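Possible protein of nuclear scaffold (Encephalitozoon cuniculi, PDB 3KAE) probably forms, through this homodimeric N-terminal tetratricopeptide-repeat domain, a scaffolding part of Cdc27, a subunit of the anaphase-promoting complex ubiquitin ligase. Local coordinates at residues F115-L120 against I134-R139; E178-D183 against S208-N213; E201-I206 against R235-M240. All coordinates share one frame; numbering follows the deposited sequence.

Contact 1 of 3, residues F115-L120 against I134-R139; sequences FFESLL and IGHYVR
An antiparallel helical hairpin of the tetratricopeptide-repeat (TPR) kind brings 115-120, on helix 113-126, against 134-139, on helix 130-143. The two segments run at 158° to each other with their axes 7.6 Å apart, which brings the side chain of one helix against the backbone of the other: the CB of His136 lies 3.0 Å from the backbone O of Glu117. His136 and Glu117 carry the contact together. Each has CG anti to its carbonyl carbon, and the Glu117 chain bends again at its second torsion, which brings the carboxylate round to the imidazole edge. There His136 ND1 donates to Glu117 OE1 over 2.7 Å, approaching nearly along the C-O axis; the N-H angle of 140° leaves the bond short but noticeably bent. The imidazole is turned so that Leu120 sits over one face, its CG 4.0 Å from the ring centroid and almost on the ring normal, a CH-pi contact. A flat ring with polar atoms at its edge thus suits this place: it offers a face to leucine and an N-H to glutamate. On its other nitrogen, NE2 makes a weak hydrogen bond to Glu132, and two carboxylates so placed would be expected to favour the protonated imidazole. Arg139, which is exposed, forms a long salt bridge from NE to Glu117 OE2, 3.6 Å, with the guanidinium steeply turned against the carboxylate. Glu117 therefore spends one oxygen on each basic partner. Leu89 of helix 78-89 packs on both Glu117 and Leu120, while Pro149 of helix 147-155 packs on Ser118 and Tyr137. The Tyr137 hydroxyl is hydrogen-bonded to Asp122, and Ser118 O approaches the ring obliquely, 3.6 Å from Tyr137 CE1.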
loop_
_atom_site.group_PDB
_atom_site.type_symbol
_atom_site.label_atom_id
_atom_site.label_comp_id
_atom_site.label_asym_id
_atom_site.label_seq_id
_atom_site.Cartn_x
_atom_site.Cartn_y
_atom_site.Cartn_z
ATOM N N PHE C 115 15.639 -6.828 -6.631
ATOM C CA PHE C 115 14.954 -5.859 -5.770
ATOM C C PHE C 115 15.857 -5.168 -4.743
ATOM O O PHE C 115 15.703 -3.975 -4.499
ATOM C CB PHE C 115 13.760 -6.531 -5.089
ATOM C CG PHE C 115 12.676 -6.893 -6.039
ATOM C CD1 PHE C 115 11.787 -5.925 -6.491
ATOM C CD2 PHE C 115 12.575 -8.179 -6.531
ATOM C CE1 PHE C 115 10.795 -6.254 -7.379
ATOM C CE2 PHE C 115 11.595 -8.509 -7.443
ATOM C CZ PHE C 115 10.698 -7.547 -7.857
ATOM N N PHE C 116 16.802 -5.912 -4.170
ATOM C CA PHE C 116 17.765 -5.353 -3.212
ATOM C C PHE C 116 18.793 -4.434 -3.889
ATOM O O PHE C 116 19.073 -3.342 -3.402
ATOM C CB PHE C 116 18.498 -6.467 -2.442
ATOM C CG PHE C 116 17.595 -7.555 -1.930
ATOM C CD1 PHE C 116 16.462 -7.247 -1.187
ATOM C CD2 PHE C 116 17.884 -8.888 -2.172
ATOM C CE1 PHE C 116 15.638 -8.245 -0.710
ATOM C CE2 PHE C 116 17.057 -9.892 -1.689
ATOM C CZ PHE C 116 15.934 -9.572 -0.963
ATOM N N GLU C 117 19.356 -4.890 -5.004
ATOM C CA GLU C 117 20.328 -4.093 -5.767
ATOM C C GLU C 117 19.693 -2.823 -6.316
ATOM O O GLU C 117 20.326 -1.770 -6.358
ATOM C CB GLU C 117 20.923 -4.916 -6.912
ATOM C CG GLU C 117 21.736 -6.119 -6.448
ATOM C CD GLU C 117 23.023 -5.722 -5.760
ATOM O OE1 GLU C 117 23.363 -4.521 -5.787
ATOM O OE2 GLU C 117 23.699 -6.612 -5.201
ATOM N N SER C 118 18.430 -2.931 -6.722
ATOM C CA SER C 118 17.685 -1.786 -7.221
ATOM C C SER C 118 17.503 -0.738 -6.133
ATOM O O SER C 118 17.788 0.444 -6.338
ATOM C CB SER C 118 16.324 -2.232 -7.762
ATOM O OG SER C 118 15.516 -1.111 -8.066
ATOM N N LEU C 119 17.031 -1.188 -4.973
ATOM C CA LEU C 119 16.803 -0.315 -3.832
ATOM C C LEU C 119 18.133 0.255 -3.362
ATOM O O LEU C 119 18.240 1.425 -3.020
ATOM C CB LEU C 119 16.120 -1.116 -2.717
ATOM C CG LEU C 119 15.202 -0.465 -1.672
ATOM C CD1 LEU C 119 15.906 -0.288 -0.354
ATOM C CD2 LEU C 119 14.578 0.860 -2.158
ATOM N N LEU C 120 19.144 -0.596 -3.353
ATOM C CA LEU C 120 20.501 -0.189 -3.046
ATOM C C LEU C 120 20.990 0.894 -4.034
ATOM O O LEU C 120 21.715 1.813 -3.656
ATOM C CB LEU C 120 21.377 -1.423 -3.127
ATOM C CG LEU C 120 22.316 -1.794 -1.994
ATOM C CD1 LEU C 120 22.150 -1.055 -0.684
ATOM C CD2 LEU C 120 22.543 -3.294 -1.853
ATOM N N ILE C 134 24.894 3.311 -9.751
ATOM C CA ILE C 134 24.864 2.776 -11.105
ATOM C C ILE C 134 25.288 1.315 -11.102
ATOM O O ILE C 134 24.689 0.487 -11.795
ATOM C CB ILE C 134 25.779 3.601 -12.048
ATOM C CG1 ILE C 134 25.081 4.903 -12.436
ATOM C CG2 ILE C 134 26.146 2.802 -13.287
ATOM C CD1 ILE C 134 26.017 6.045 -12.672
ATOM N N GLY C 135 26.312 1.006 -10.305
ATOM C CA GLY C 135 26.803 -0.353 -10.171
ATOM C C GLY C 135 25.752 -1.318 -9.636
ATOM O O GLY C 135 25.677 -2.473 -10.079
ATOM N N HIS C 136 24.937 -0.859 -8.682
ATOM C CA HIS C 136 23.829 -1.690 -8.188
ATOM C C HIS C 136 22.751 -1.810 -9.257
ATOM O O HIS C 136 22.209 -2.892 -9.473
ATOM C CB HIS C 136 23.259 -1.172 -6.862
ATOM C CG HIS C 136 24.256 -1.177 -5.739
ATOM N ND1 HIS C 136 24.876 -2.326 -5.303
ATOM C CD2 HIS C 136 24.753 -0.170 -4.985
ATOM C CE1 HIS C 136 25.711 -2.029 -4.321
ATOM N NE2 HIS C 136 25.658 -0.728 -4.112
ATOM N N TYR C 137 22.472 -0.710 -9.955
ATOM C CA TYR C 137 21.502 -0.757 -11.053
ATOM C C TYR C 137 21.937 -1.741 -12.131
ATOM O O TYR C 137 21.127 -2.507 -12.661
ATOM C CB TYR C 137 21.308 0.609 -11.688
ATOM C CG TYR C 137 20.629 1.641 -10.830
ATOM C CD1 TYR C 137 19.576 1.300 -9.964
ATOM C CD2 TYR C 137 21.022 2.964 -10.894
ATOM C CE1 TYR C 137 18.958 2.270 -9.185
ATOM C CE2 TYR C 137 20.415 3.932 -10.132
ATOM C CZ TYR C 137 19.386 3.589 -9.282
ATOM O OH TYR C 137 18.806 4.587 -8.548
ATOM N N VAL C 138 23.224 -1.708 -12.451
ATOM C CA VAL C 138 23.778 -2.620 -13.438
ATOM C C VAL C 138 23.598 -4.054 -12.964
ATOM O O VAL C 138 23.141 -4.909 -13.725
ATOM C CB VAL C 138 25.266 -2.338 -13.698
ATOM C CG1 VAL C 138 25.922 -3.518 -14.404
ATOM C CG2 VAL C 138 25.415 -1.069 -14.503
ATOM N N ARG C 139 23.942 -4.310 -11.704
ATOM C CA ARG C 139 23.915 -5.670 -11.184
ATOM C C ARG C 139 22.464 -6.145 -11.115
ATOM O O ARG C 139 22.157 -7.302 -11.391
ATOM C CB ARG C 139 24.634 -5.757 -9.829
ATOM C CG ARG C 139 24.866 -7.171 -9.328
ATOM C CD ARG C 139 26.118 -7.267 -8.461
ATOM N NE ARG C 139 26.282 -6.101 -7.617
ATOM C CZ ARG C 139 27.290 -5.232 -7.600
ATOM N NH1 ARG C 139 27.215 -4.229 -6.742
ATOM N NH2 ARG C 139 28.355 -5.342 -8.386
#

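Contact 2 of 3, residues E178-D183 against S208-N213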
loop_
_atom_site.group_PDB
_atom_site.type_symbol
_atom_site.label_atom_id
_atom_site.label_comp_id
_atom_site.label_asym_id
_atom_site.label_seq_id
_atom_site.Cartn_x
_atom_site.Cartn_y
_atom_site.Cartn_z
ATOM N N GLU C 178 11.749 -5.621 -22.609
ATOM C CA GLU C 178 13.131 -5.720 -23.074
ATOM C C GLU C 178 13.253 -5.081 -24.452
ATOM O O GLU C 178 14.287 -4.522 -24.803
ATOM C CB GLU C 178 13.610 -7.177 -23.073
ATOM C CG GLU C 178 13.335 -7.938 -21.764
ATOM C CD GLU C 178 14.103 -7.391 -20.561
ATOM O OE1 GLU C 178 15.017 -6.561 -20.762
ATOM O OE2 GLU C 178 13.791 -7.796 -19.410
ATOM N N GLU C 179 12.171 -5.146 -25.215
ATOM C CA GLU C 179 12.073 -4.427 -26.482
ATOM C C GLU C 179 12.023 -2.918 -26.244
ATOM O O GLU C 179 12.544 -2.135 -27.030
ATOM C CB GLU C 179 10.830 -4.884 -27.241
ATOM C CG GLU C 179 10.462 -4.000 -28.411
ATOM C CD GLU C 179 9.303 -4.557 -29.205
ATOM O OE1 GLU C 179 8.821 -5.654 -28.842
ATOM O OE2 GLU C 179 8.881 -3.897 -30.182
ATOM N N TYR C 180 11.393 -2.510 -25.146
ATOM C CA TYR C 180 11.307 -1.094 -24.815
ATOM C C TYR C 180 12.691 -0.541 -24.516
ATOM O O TYR C 180 13.026 0.593 -24.878
ATOM C CB TYR C 180 10.382 -0.867 -23.626
ATOM C CG TYR C 180 10.631 0.426 -22.884
ATOM C CD1 TYR C 180 11.512 0.472 -21.818
ATOM C CD2 TYR C 180 9.978 1.600 -23.245
ATOM C CE1 TYR C 180 11.740 1.655 -21.122
ATOM C CE2 TYR C 180 10.208 2.791 -22.562
ATOM C CZ TYR C 180 11.090 2.803 -21.503
ATOM O OH TYR C 180 11.314 3.966 -20.822
ATOM N N VAL C 181 13.490 -1.359 -23.847
ATOM C CA VAL C 181 14.850 -0.991 -23.531
ATOM C C VAL C 181 15.711 -0.927 -24.801
ATOM O O VAL C 181 16.487 0.000 -24.975
ATOM C CB VAL C 181 15.479 -1.986 -22.551
ATOM C CG1 VAL C 181 16.862 -1.522 -22.142
ATOM C CG2 VAL C 181 14.589 -2.167 -21.318
ATOM N N SER C 182 15.569 -1.923 -25.672
ATOM C CA SER C 182 16.283 -1.959 -26.939
ATOM C C SER C 182 16.008 -0.696 -27.746
ATOM O O SER C 182 16.934 -0.049 -28.254
ATOM C CB SER C 182 15.859 -3.182 -27.747
ATOM O OG SER C 182 15.984 -4.371 -26.993
ATOM N N ASP C 183 14.725 -0.360 -27.867
ATOM C CA ASP C 183 14.312 0.799 -28.633
ATOM C C ASP C 183 14.924 2.066 -28.073
ATOM O O ASP C 183 15.393 2.932 -28.831
ATOM C CB ASP C 183 12.793 0.908 -28.667
ATOM C CG ASP C 183 12.151 -0.205 -29.470
ATOM O OD1 ASP C 183 12.883 -1.062 -30.007
ATOM O OD2 ASP C 183 10.907 -0.223 -29.564
ATOM N N SER C 208 4.125 6.683 -23.236
ATOM C CA SER C 208 4.278 7.829 -22.339
ATOM C C SER C 208 5.699 7.888 -21.784
ATOM O O SER C 208 6.297 8.955 -21.663
ATOM C CB SER C 208 3.261 7.751 -21.186
ATOM O OG SER C 208 1.988 7.341 -21.662
ATOM N N TYR C 209 6.243 6.728 -21.447
ATOM C CA TYR C 209 7.622 6.653 -20.982
ATOM C C TYR C 209 8.597 6.931 -22.127
ATOM O O TYR C 209 9.471 7.775 -22.004
ATOM C CB TYR C 209 7.909 5.272 -20.383
ATOM C CG TYR C 209 7.059 4.923 -19.191
ATOM C CD1 TYR C 209 7.481 5.234 -17.903
ATOM C CD2 TYR C 209 5.837 4.276 -19.349
ATOM C CE1 TYR C 209 6.715 4.915 -16.799
ATOM C CE2 TYR C 209 5.056 3.949 -18.255
ATOM C CZ TYR C 209 5.499 4.268 -16.967
ATOM O OH TYR C 209 4.733 3.960 -15.843
ATOM N N PHE C 210 8.436 6.224 -23.239
ATOM C CA PHE C 210 9.368 6.379 -24.370
ATOM C C PHE C 210 9.436 7.820 -24.885
ATOM O O PHE C 210 10.497 8.427 -24.925
ATOM C CB PHE C 210 9.021 5.422 -25.504
ATOM C CG PHE C 210 10.098 5.323 -26.557
ATOM C CD1 PHE C 210 11.116 4.393 -26.430
ATOM C CD2 PHE C 210 10.105 6.180 -27.650
ATOM C CE1 PHE C 210 12.114 4.299 -27.371
ATOM C CE2 PHE C 210 11.087 6.095 -28.606
ATOM C CZ PHE C 210 12.097 5.150 -28.469
ATOM N N ILE C 211 8.293 8.374 -25.249
ATOM C CA ILE C 211 8.236 9.753 -25.698
ATOM C C ILE C 211 8.762 10.738 -24.648
ATOM O O ILE C 211 9.389 11.743 -24.998
ATOM C CB ILE C 211 6.812 10.148 -26.120
ATOM C CG1 ILE C 211 6.244 9.133 -27.118
ATOM C CG2 ILE C 211 6.792 11.558 -26.698
ATOM C CD1 ILE C 211 7.178 8.775 -28.205
ATOM N N SER C 212 8.489 10.469 -23.370
ATOM C CA SER C 212 9.008 11.321 -22.296
ATOM C C SER C 212 10.543 11.285 -22.309
ATOM O O SER C 212 11.218 12.317 -22.256
ATOM C CB SER C 212 8.467 10.886 -20.919
ATOM O OG SER C 212 7.079 11.148 -20.824
ATOM N N ASN C 213 11.105 10.090 -22.383
ATOM C CA ASN C 213 12.531 9.982 -22.410
ATOM C C ASN C 213 13.059 10.659 -23.698
ATOM O O ASN C 213 14.079 11.354 -23.676
ATOM C CB ASN C 213 12.953 8.526 -22.295
ATOM C CG ASN C 213 12.812 7.990 -20.872
ATOM O OD1 ASN C 213 12.794 8.757 -19.912
ATOM N ND2 ASN C 213 12.716 6.676 -20.736
#
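Aromatic side chains bridge the distance between 178-183 and 208-213, whose axes run 11.1 Å apart. Tyr180 points its ring, CG anti to the backbone N, across the gap; its CE2 comes 4.0 Å from Tyr209 CB, while Phe210 N lies in plane at the ring edge, 3.9 Å from the same Tyr180 CE2. Phe210 answers from the opposite direction, CG likewise anti to the backbone N, and its ring edge comes forward until CE1 is 3.7 Å from Asp183 CB. Long, flat side chains suit both places because the rings fill the wide gap between the axes. The segments run almost in parallel, at 16°, with helix 193-200 between them in sequence, as alternate helices do in a TPR array of successive antiparallel helices. Helix 193-200 also packs here, its Tyr199 stacking on Phe210, while Phe23 of the second subunit meets both Tyr180 and Tyr209 edge-to-face. Polar groups are satisfied through third parties. Tyr180 OH and Asn213 ND2 stand 3.1 Å apart at an angle too poor for a hydrogen bond, yet each is bonded to a carboxylate oxygen of Glu151. Asp183 OD2 forms a salt bridge with Lys198 NZ and a hydrogen bond with Tyr199 OH. Two serines fold back on their own helix: Ser182 OG donates to Glu178 O, and Ser212 OG reaches Ser208 O at a very short 2.5 Å, nearly along the C=O axis.

Contact 3 of 3, residues E201-I206 against R235-M240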
loop_
_atom_site.group_PDB
_atom_site.type_symbol
_atom_site.label_atom_id
_atom_site.label_comp_id
_atom_site.label_asym_id
_atom_site.label_seq_id
_atom_site.Cartn_x
_atom_site.Cartn_y
_atom_site.Cartn_z
ATOM N N GLU C 201 1.689 5.987 -30.638
ATOM C CA GLU C 201 0.368 5.362 -30.657
ATOM C C GLU C 201 -0.034 4.781 -29.305
ATOM O O GLU C 201 -1.207 4.479 -29.084
ATOM C CB GLU C 201 0.291 4.275 -31.739
ATOM N N HIS C 202 0.932 4.623 -28.403
ATOM C CA HIS C 202 0.655 4.045 -27.085
ATOM C C HIS C 202 0.814 5.063 -25.963
ATOM O O HIS C 202 1.558 4.843 -25.007
ATOM C CB HIS C 202 1.532 2.818 -26.831
ATOM C CG HIS C 202 1.502 1.819 -27.947
ATOM N ND1 HIS C 202 0.494 0.896 -28.089
ATOM C CD2 HIS C 202 2.353 1.616 -28.979
ATOM C CE1 HIS C 202 0.728 0.154 -29.159
ATOM N NE2 HIS C 202 1.848 0.570 -29.715
ATOM N N VAL C 203 0.095 6.173 -26.097
ATOM C CA VAL C 203 0.031 7.221 -25.087
ATOM C C VAL C 203 -1.429 7.546 -24.859
ATOM O O VAL C 203 -2.096 8.041 -25.770
ATOM C CB VAL C 203 0.721 8.501 -25.598
ATOM C CG1 VAL C 203 0.711 9.605 -24.537
ATOM C CG2 VAL C 203 2.136 8.191 -26.057
ATOM N N PRO C 204 -1.943 7.276 -23.648
ATOM C CA PRO C 204 -1.227 6.743 -22.476
ATOM C C PRO C 204 -0.799 5.283 -22.604
ATOM O O PRO C 204 -1.422 4.502 -23.334
ATOM C CB PRO C 204 -2.255 6.867 -21.349
ATOM C CG PRO C 204 -3.290 7.825 -21.863
ATOM C CD PRO C 204 -3.346 7.583 -23.328
ATOM N N GLY C 205 0.265 4.931 -21.886
ATOM C CA GLY C 205 0.810 3.583 -21.906
ATOM C C GLY C 205 2.331 3.603 -21.989
ATOM O O GLY C 205 2.953 4.581 -21.583
ATOM N N ILE C 206 2.927 2.540 -22.529
ATOM C CA ILE C 206 4.378 2.447 -22.652
ATOM C C ILE C 206 4.940 3.649 -23.423
ATOM O O ILE C 206 6.071 4.100 -23.176
ATOM C CB ILE C 206 4.792 1.126 -23.340
ATOM C CG1 ILE C 206 6.292 0.888 -23.194
ATOM C CG2 ILE C 206 4.354 1.110 -24.818
ATOM C CD1 ILE C 206 6.745 -0.475 -23.687
ATOM N N ARG C 235 1.782 15.744 -22.453
ATOM C CA ARG C 235 1.006 16.676 -21.627
ATOM C C ARG C 235 -0.477 16.645 -21.988
ATOM O O ARG C 235 -1.327 16.858 -21.131
ATOM C CB ARG C 235 1.523 18.116 -21.760
ATOM C CG ARG C 235 2.919 18.373 -21.221
ATOM N N ARG C 236 -0.785 16.382 -23.257
ATOM C CA ARG C 236 -2.177 16.364 -23.709
ATOM C C ARG C 236 -2.854 14.991 -23.703
ATOM O O ARG C 236 -3.990 14.871 -23.257
ATOM C CB ARG C 236 -2.338 17.037 -25.079
ATOM C CG ARG C 236 -1.341 16.650 -26.140
ATOM C CD ARG C 236 -1.506 17.546 -27.365
ATOM N NE ARG C 236 -0.913 16.928 -28.545
ATOM C CZ ARG C 236 0.098 17.436 -29.236
ATOM N NH1 ARG C 236 0.628 18.600 -28.880
ATOM N NH2 ARG C 236 0.569 16.782 -30.291
ATOM N N LYS C 237 -2.169 13.965 -24.202
ATOM C CA LYS C 237 -2.736 12.613 -24.240
ATOM C C LYS C 237 -2.607 11.883 -22.901
ATOM O O LYS C 237 -3.171 10.801 -22.713
ATOM C CB LYS C 237 -2.070 11.781 -25.339
ATOM C CG LYS C 237 -2.459 12.166 -26.758
ATOM C CD LYS C 237 -1.750 11.278 -27.768
ATOM C CE LYS C 237 -2.088 11.681 -29.188
ATOM N NZ LYS C 237 -1.126 11.120 -30.180
ATOM N N ASP C 238 -1.851 12.475 -21.981
ATOM C CA ASP C 238 -1.601 11.866 -20.685
ATOM C C ASP C 238 -1.066 12.899 -19.705
ATOM O O ASP C 238 0.039 12.753 -19.191
ATOM C CB ASP C 238 -0.609 10.715 -20.827
ATOM C CG ASP C 238 -0.595 9.819 -19.606
ATOM O OD1 ASP C 238 0.158 8.817 -19.577
ATOM O OD2 ASP C 238 -1.350 10.140 -18.672
ATOM N N PRO C 239 -1.862 13.942 -19.428
ATOM C CA PRO C 239 -1.418 15.113 -18.660
ATOM C C PRO C 239 -0.948 14.745 -17.266
ATOM O O PRO C 239 -0.053 15.389 -16.713
ATOM C CB PRO C 239 -2.688 15.967 -18.551
ATOM C CG PRO C 239 -3.633 15.417 -19.566
ATOM C CD PRO C 239 -3.311 13.971 -19.682
ATOM N N MET C 240 -1.565 13.717 -16.698
ATOM C CA MET C 240 -1.284 13.342 -15.329
ATOM C C MET C 240 -0.083 12.406 -15.206
ATOM O O MET C 240 0.381 12.156 -14.093
ATOM C CB MET C 240 -2.536 12.733 -14.702
ATOM C CG MET C 240 -3.628 13.764 -14.429
ATOM S SD MET C 240 -5.266 13.198 -14.915
ATOM C CE MET C 240 -5.229 11.521 -14.303
#
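A turn between two helices of the TPR array, 201-206, which links helix 193-200 to helix 206-220, lies here against the C-terminal end of helix 224-237. The helix gives way at Asp238, the first residue to leave helical backbone angles, and the CA atoms come nearest at Val203 with Lys237 and Pro204 with Asp238, the latter pair 5.4 Å apart. A cis peptide bond joins Val203 to Pro204 and turns the chain sharply, so that neighbouring side chains reach the same helix end. Val203 holds CG1 anti to its backbone N and brings this branch to Lys237 CB at 3.6 Å. The same methyl touches the CB of Asp238 at 4.1 Å, so that a beta-branched side chain reaches both CB atoms with one methyl. Of its side chain, Lys237 brings the aliphatic CB and CD to Val203; beyond CG it runs extended, and its charged end leads away. Pro204 covers the last carbonyl of the helix: its CG is 3.1 Å and its CD 3.3 Å from Lys237 O, a tight approach of ring methylenes to a polar atom, with no hydrogen bond across the segments. Next comes Gly205, with phi 137° and psi -154°. At these angles a side chain would be jammed against the preceding carbonyl and crowded by His202 O, so the absence of one suits the turn. The second subunit lies nearby, where its Phe23 packs on Ile206 and its Arg51 on Met240. Asp238, with CG anti to its backbone N, lays its carboxylate beside the Pro204 ring. OD1, hydrogen-bonded to Ser208 OG, whose one proton is shared or alternates between this oxygen and Gly205 O, lies 3.6 Å from Pro204 CB.

Contact 1 lies nearest the middle of the chain and stands apart from the others: its centre is about 20 Å from that of contact 2 and about 29 Å from that of contact 3, with nearest atoms about 10 and 18 Å away. Contacts 2 and 3 have centres about 13 Å apart and touch, their segments alternating along the chain. A probable hydrogen bond, Ser208 OG to Asp238 OD1 at 3.1 Å, joins them, and Tyr180 CB packs on Ile206 CD1 at 3.7 Å. The second subunit reaches all three, its Tyr15 stacking on Phe115, in the 115-120 segment, and its Phe23 serving contacts 2 and 3. Glycerol, probably from crystallisation, is hydrogen-bonded to Asn213 and to Glu178.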